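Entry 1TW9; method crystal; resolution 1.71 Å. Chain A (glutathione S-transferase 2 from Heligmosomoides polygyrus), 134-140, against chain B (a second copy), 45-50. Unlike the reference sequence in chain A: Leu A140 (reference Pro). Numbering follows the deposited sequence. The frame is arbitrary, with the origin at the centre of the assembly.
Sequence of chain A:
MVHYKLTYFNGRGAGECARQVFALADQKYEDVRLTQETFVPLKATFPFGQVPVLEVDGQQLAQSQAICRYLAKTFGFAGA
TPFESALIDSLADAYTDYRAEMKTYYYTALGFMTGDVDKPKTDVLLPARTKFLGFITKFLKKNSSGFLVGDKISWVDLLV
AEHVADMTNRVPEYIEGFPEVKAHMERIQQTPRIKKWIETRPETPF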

# COMPACT_ATOMS: atom_id res chain seq x y z
N GLY A 134 17.75 -5.18 8.14
CA GLY A 134 18.86 -5.19 7.21
C GLY A 134 18.48 -4.34 6.00
O GLY A 134 19.32 -3.54 5.51
N PHE A 135 17.28 -4.54 5.47
CA PHE A 135 16.83 -3.74 4.30
C PHE A 135 16.76 -2.25 4.63
O PHE A 135 17.28 -1.40 3.85
CB PHE A 135 15.45 -4.18 3.79
CG PHE A 135 15.40 -5.60 3.26
CD1 PHE A 135 14.31 -6.41 3.54
CD2 PHE A 135 16.42 -6.12 2.49
CE1 PHE A 135 14.25 -7.71 3.06
CE2 PHE A 135 16.36 -7.38 2.00
CZ PHE A 135 15.26 -8.20 2.30
N ILE A 136 16.18 -1.93 5.76
CA ILE A 136 16.08 -0.53 6.25
C ILE A 136 17.45 0.11 6.40
O ILE A 136 17.67 1.25 5.97
CB ILE A 136 15.30 -0.45 7.64
CG1 ILE A 136 13.85 -0.82 7.49
CG2 ILE A 136 15.40 1.02 8.26
CD1 ILE A 136 13.15 -0.15 6.38
N THR A 137 18.39 -0.61 6.99
CA THR A 137 19.77 -0.14 7.19
C THR A 137 20.48 0.22 5.88
O THR A 137 21.17 1.26 5.77
CB THR A 137 20.54 -1.19 7.95
OG1 THR A 137 19.96 -1.32 9.27
CG2 THR A 137 21.96 -0.69 8.21
N LYS A 138 20.25 -0.59 4.86
CA LYS A 138 20.78 -0.34 3.53
C LYS A 138 20.25 1.00 2.98
O LYS A 138 21.04 1.75 2.47
CB LYS A 138 20.43 -1.53 2.65
CG LYS A 138 20.61 -1.39 1.26
CD LYS A 138 20.31 -2.75 0.57
CE LYS A 138 18.77 -2.99 0.29
NZ LYS A 138 18.72 -4.33 -0.45
N PHE A 139 18.97 1.29 3.16
CA PHE A 139 18.43 2.57 2.77
C PHE A 139 19.03 3.74 3.59
O PHE A 139 19.44 4.77 3.03
CB PHE A 139 16.90 2.53 2.86
CG PHE A 139 16.26 1.94 1.65
CD1 PHE A 139 16.20 0.59 1.46
CD2 PHE A 139 15.68 2.76 0.66
CE1 PHE A 139 15.57 0.02 0.36
CE2 PHE A 139 15.09 2.19 -0.47
CZ PHE A 139 15.03 0.84 -0.64
N LEU A 140 19.11 3.58 4.91
CA LEU A 140 19.73 4.60 5.76
C LEU A 140 21.16 4.85 5.36
O LEU A 140 21.64 6.02 5.24
CB LEU A 140 19.68 4.20 7.21
CG LEU A 140 18.26 4.09 7.70
CD1 LEU A 140 18.08 3.39 9.07
CD2 LEU A 140 17.61 5.47 7.80
N THR B 45 20.21 -8.88 -5.23
CA THR B 45 20.28 -7.75 -6.16
C THR B 45 19.04 -6.87 -6.09
O THR B 45 19.02 -5.83 -6.76
CB THR B 45 20.47 -8.21 -7.65
OG1 THR B 45 19.26 -8.77 -8.20
CG2 THR B 45 21.47 -9.36 -7.82
N PHE B 46 18.00 -7.27 -5.35
CA PHE B 46 16.74 -6.57 -5.35
C PHE B 46 16.57 -5.92 -4.00
O PHE B 46 17.03 -6.49 -2.98
CB PHE B 46 15.54 -7.51 -5.61
CG PHE B 46 15.66 -8.30 -6.88
CD1 PHE B 46 15.56 -9.68 -6.86
CD2 PHE B 46 15.86 -7.66 -8.09
CE1 PHE B 46 15.70 -10.43 -8.07
CE2 PHE B 46 15.96 -8.37 -9.27
CZ PHE B 46 15.91 -9.77 -9.26
N PRO B 47 15.90 -4.73 -3.97
CA PRO B 47 15.85 -3.96 -2.74
C PRO B 47 15.42 -4.75 -1.48
O PRO B 47 16.03 -4.56 -0.41
CB PRO B 47 14.84 -2.86 -3.06
CG PRO B 47 15.02 -2.58 -4.53
CD PRO B 47 15.29 -4.01 -5.10
N PHE B 48 14.38 -5.58 -1.60
CA PHE B 48 13.86 -6.34 -0.49
C PHE B 48 13.89 -7.86 -0.76
O PHE B 48 13.06 -8.65 -0.20
CB PHE B 48 12.46 -5.92 -0.23
CG PHE B 48 12.34 -4.47 0.00
CD1 PHE B 48 11.73 -3.64 -0.96
CD2 PHE B 48 12.88 -3.90 1.11
CE1 PHE B 48 11.68 -2.26 -0.79
CE2 PHE B 48 12.77 -2.50 1.28
CZ PHE B 48 12.22 -1.73 0.31
N GLY B 49 14.78 -8.22 -1.67
CA GLY B 49 15.05 -9.66 -2.00
C GLY B 49 13.90 -10.32 -2.77
O GLY B 49 13.76 -11.57 -2.77
N GLN B 50 13.07 -9.53 -3.45
CA GLN B 50 11.86 -10.08 -4.07
C GLN B 50 11.60 -9.38 -5.38
O GLN B 50 12.18 -8.31 -5.66
CB GLN B 50 10.64 -9.89 -3.19
CG GLN B 50 10.68 -10.57 -1.84
CD GLN B 50 9.68 -9.87 -0.92
OE1 GLN B 50 10.02 -8.91 -0.18
NE2 GLN B 50 8.44 -10.25 -1.07

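The contact is a helix face laid against a turn. Residues 134-140 of chain A are helical throughout, and the backbone bond from Phe A139 N to Phe A135 O (3.3 Å) belongs to the regular ladder that sets Phe A135, Lys A138 and Phe A139 on one side, all three with CA-to-CB bonds toward chain B. Thr A137 and Leu A140, the latter differing from the reference proline, lie out of reach. In chain B, a type I turn runs from Phe B46 to Gly B49, closed by Gly B49 N to Phe B46 O at 3.1 Å. Together the stretches bury 281 Å².

Phe B48 is the main bump, with 81 Å² covered, the largest share of any residue here. Its ring enters the hollow between Phe A135 and Phe A139, one helical turn apart, and meets the two differently. Against Phe A135 it is edge-to-face and offset: the planes stand at 89°, the centroids are 5.5 Å apart, and the edge of Phe B48 is directed at the face of Phe A135. Against Phe A139 the planes are nearly parallel, at 4°, but the rings are slid so far apart that they barely overlap; Phe A139 CE1 approaches Phe B48 CZ to 3.8 Å. The floor between the two helix rings is partly the Phe A135 side-chain stem, whose CB lies 3.7 Å from Phe B48 CD2, near the plane of the Phe B48 ring.

The fit is reciprocal, for the Phe A135 ring lies over the turn's backbone. Phe B48 CA sits 3.6 Å from the centroid of that ring and 11° off its normal, a CH-pi contact over the face. The ring also reaches along the turn, with Phe A135 CZ 3.4 Å from Phe B48 O and 4.0 Å from Gly B49 N. Glycine suits this last position by its positive phi of 71°; an ideal CB would stand 3.8 Å from Phe A135 CZ, ordinary contact distance, so the ring does not exclude one.

Pro B47 supplies a smaller bump, its CB 4.4 Å from Phe A139 CZ at the edge of that ring. Its phi of -50° and psi of -44° suit the second position of the type I turn, where proline's ring already restricts phi to such values. Its carbonyl serves the polar part of the contact: Lys A138 NZ donates a hydrogen bond to Pro B47 O at 2.7 Å, the sole hydrogen bond between the stretches. The lysine chain is t at chi1, chi2 and chi4, with a p bend at chi3 (84°), and this reach brings its ammonium to the turn while Phe B48 occupies the hollow between Phe A135 and Phe A139.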